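PDB 6JD6: ankyrin repeat domain-containing protein EMB506, chloroplastic from Arabidopsis thaliana, which takes part in the initial differentiation of proplastids during embryo development and is also needed for correct margins of cotyledons and leaves. Local coordinates for residues Ile229-Gly234 against Lys265-Met270. Residues are numbered along the deposited sequence; the frame is centred on the assembly and turned at random.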
loop_
_atom_site.group_PDB
_atom_site.type_symbol
_atom_site.label_atom_id
_atom_site.label_comp_id
_atom_site.label_asym_id
_atom_site.label_seq_id
_atom_site.Cartn_x
_atom_site.Cartn_y
_atom_site.Cartn_z
ATOM N N ILE A 229 3.759 -22.070 6.886
ATOM C CA ILE A 229 4.703 -22.105 5.779
ATOM C C ILE A 229 6.028 -21.410 6.119
ATOM O O ILE A 229 7.081 -21.800 5.617
ATOM C CB ILE A 229 4.085 -21.585 4.458
ATOM C CG1 ILE A 229 4.741 -22.282 3.267
ATOM C CG2 ILE A 229 4.188 -20.077 4.350
ATOM C CD1 ILE A 229 4.118 -21.926 1.949
ATOM N N LEU A 230 5.979 -20.401 6.986
ATOM C CA LEU A 230 7.202 -19.777 7.480
ATOM C C LEU A 230 8.022 -20.776 8.298
ATOM O O LEU A 230 9.234 -20.886 8.122
ATOM C CB LEU A 230 6.879 -18.532 8.314
ATOM C CG LEU A 230 6.469 -17.285 7.525
ATOM C CD1 LEU A 230 5.935 -16.188 8.452
ATOM C CD2 LEU A 230 7.644 -16.775 6.705
ATOM N N LEU A 231 7.351 -21.508 9.186
ATOM C CA LEU A 231 8.010 -22.507 10.026
ATOM C C LEU A 231 8.602 -23.651 9.199
ATOM O O LEU A 231 9.660 -24.191 9.527
ATOM C CB LEU A 231 7.026 -23.066 11.061
ATOM C CG LEU A 231 6.579 -22.106 12.168
ATOM C CD1 LEU A 231 5.367 -22.662 12.907
ATOM C CD2 LEU A 231 7.726 -21.845 13.145
ATOM N N THR A 232 7.908 -24.018 8.129
ATOM C CA THR A 232 8.373 -25.066 7.221
ATOM C C THR A 232 9.600 -24.591 6.443
ATOM O O THR A 232 10.409 -25.393 5.982
ATOM C CB THR A 232 7.248 -25.466 6.230
ATOM O OG1 THR A 232 6.154 -26.037 6.955
ATOM C CG2 THR A 232 7.737 -26.478 5.209
ATOM N N ASN A 233 9.738 -23.279 6.300
ATOM C CA ASN A 233 10.854 -22.716 5.548
ATOM C C ASN A 233 11.907 -22.035 6.424
ATOM O O ASN A 233 12.597 -21.117 5.982
ATOM C CB ASN A 233 10.348 -21.764 4.464
ATOM C CG ASN A 233 9.774 -22.506 3.271
ATOM O OD1 ASN A 233 8.600 -22.885 3.265
ATOM N ND2 ASN A 233 10.610 -22.739 2.261
ATOM N N GLY A 234 12.015 -22.486 7.667
ATOM C CA GLY A 234 13.130 -22.109 8.518
ATOM C C GLY A 234 12.935 -20.897 9.413
ATOM O O GLY A 234 13.913 -20.349 9.918
ATOM N N LYS A 265 -0.531 -24.416 18.783
ATOM C CA LYS A 265 -0.261 -25.783 18.364
ATOM C C LYS A 265 0.797 -25.824 17.257
ATOM O O LYS A 265 1.765 -26.573 17.349
ATOM C CB LYS A 265 -1.563 -26.448 17.918
ATOM C CG LYS A 265 -1.450 -27.906 17.546
ATOM C CD LYS A 265 -2.778 -28.622 17.764
ATOM C CE LYS A 265 -3.930 -27.887 17.085
ATOM N NZ LYS A 265 -5.221 -28.622 17.228
ATOM N N LEU A 266 0.618 -25.005 16.226
ATOM C CA LEU A 266 1.611 -24.872 15.165
ATOM C C LEU A 266 2.987 -24.490 15.708
ATOM O O LEU A 266 4.009 -25.004 15.258
ATOM C CB LEU A 266 1.167 -23.825 14.140
ATOM C CG LEU A 266 0.044 -24.218 13.179
ATOM C CD1 LEU A 266 -0.356 -23.032 12.315
ATOM C CD2 LEU A 266 0.474 -25.395 12.314
ATOM N N LEU A 267 3.004 -23.581 16.679
ATOM C CA LEU A 267 4.253 -23.060 17.220
ATOM C C LEU A 267 4.946 -24.050 18.149
ATOM O O LEU A 267 6.139 -23.926 18.409
ATOM C CB LEU A 267 4.006 -21.736 17.950
ATOM C CG LEU A 267 3.651 -20.548 17.058
ATOM C CD1 LEU A 267 3.054 -19.413 17.880
ATOM C CD2 LEU A 267 4.882 -20.072 16.291
ATOM N N LYS A 268 4.201 -25.030 18.646
ATOM C CA LYS A 268 4.764 -26.021 19.558
ATOM C C LYS A 268 5.203 -27.291 18.839
ATOM O O LYS A 268 5.984 -28.074 19.374
ATOM C CB LYS A 268 3.765 -26.363 20.665
ATOM C CG LYS A 268 3.613 -25.275 21.717
ATOM C CD LYS A 268 4.913 -25.065 22.486
ATOM C CE LYS A 268 4.729 -24.078 23.630
ATOM N NZ LYS A 268 5.985 -23.882 24.422
ATOM N N ILE A 269 4.704 -27.487 17.623
ATOM C CA ILE A 269 4.966 -28.717 16.881
ATOM C C ILE A 269 5.840 -28.504 15.640
ATOM O O ILE A 269 6.804 -29.235 15.427
ATOM C CB ILE A 269 3.648 -29.408 16.488
ATOM C CG1 ILE A 269 2.875 -29.802 17.747
ATOM C CG2 ILE A 269 3.918 -30.627 15.625
ATOM C CD1 ILE A 269 1.508 -30.386 17.471
ATOM N N MET A 270 5.503 -27.503 14.828
ATOM C CA MET A 270 6.262 -27.210 13.609
ATOM C C MET A 270 7.587 -26.501 13.912
ATOM O O MET A 270 7.658 -25.680 14.831
ATOM C CB MET A 270 5.426 -26.364 12.639
ATOM C CG MET A 270 4.157 -27.040 12.143
ATOM S SD MET A 270 4.479 -28.559 11.224
ATOM C CE MET A 270 2.809 -29.140 10.933
#
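Leu231 reaches from helix 224-232 to Leu266 and Leu267 on helix 260-269 and to Met270 just past its end, joining the second helices of two consecutive ankyrin repeats, ANK 4 and ANK 5. Buried Leu230 turns inward to Pro214 and Ala218 of its own repeat's first helix, while Leu231 faces the next repeat. Its chi1 of -69°, with CG anti to the carbonyl carbon, carries CD1 to Met270 and Leu267. Leucine suits this place as an apolar side chain long enough to bring that one methyl across: CD1 lies 3.7 Å from CB of Met270 and 4.3 Å from CD2 of Leu267, a side chain that also packs on Val219, Ala247 and Ala251. The side chains of Leu231 and Met270 cross at about a right angle; Met270, which is poorly ordered, bends at chi2 and its end leads away. Thr232 bonds through its hydroxyl back to Lys228 O. At Gly234 (phi 92°, psi 17°) a CB would press against the carbonyl O of Asn233, which suits glycine. At the C-terminal end of helix 260-269, Lys237 NZ hydrogen-bonds the carbonyl oxygens of Leu267 and Met270, and CD1 of Leu231 rests 3.6 Å from O of Leu266, which accepts the backbone N-H of Met270.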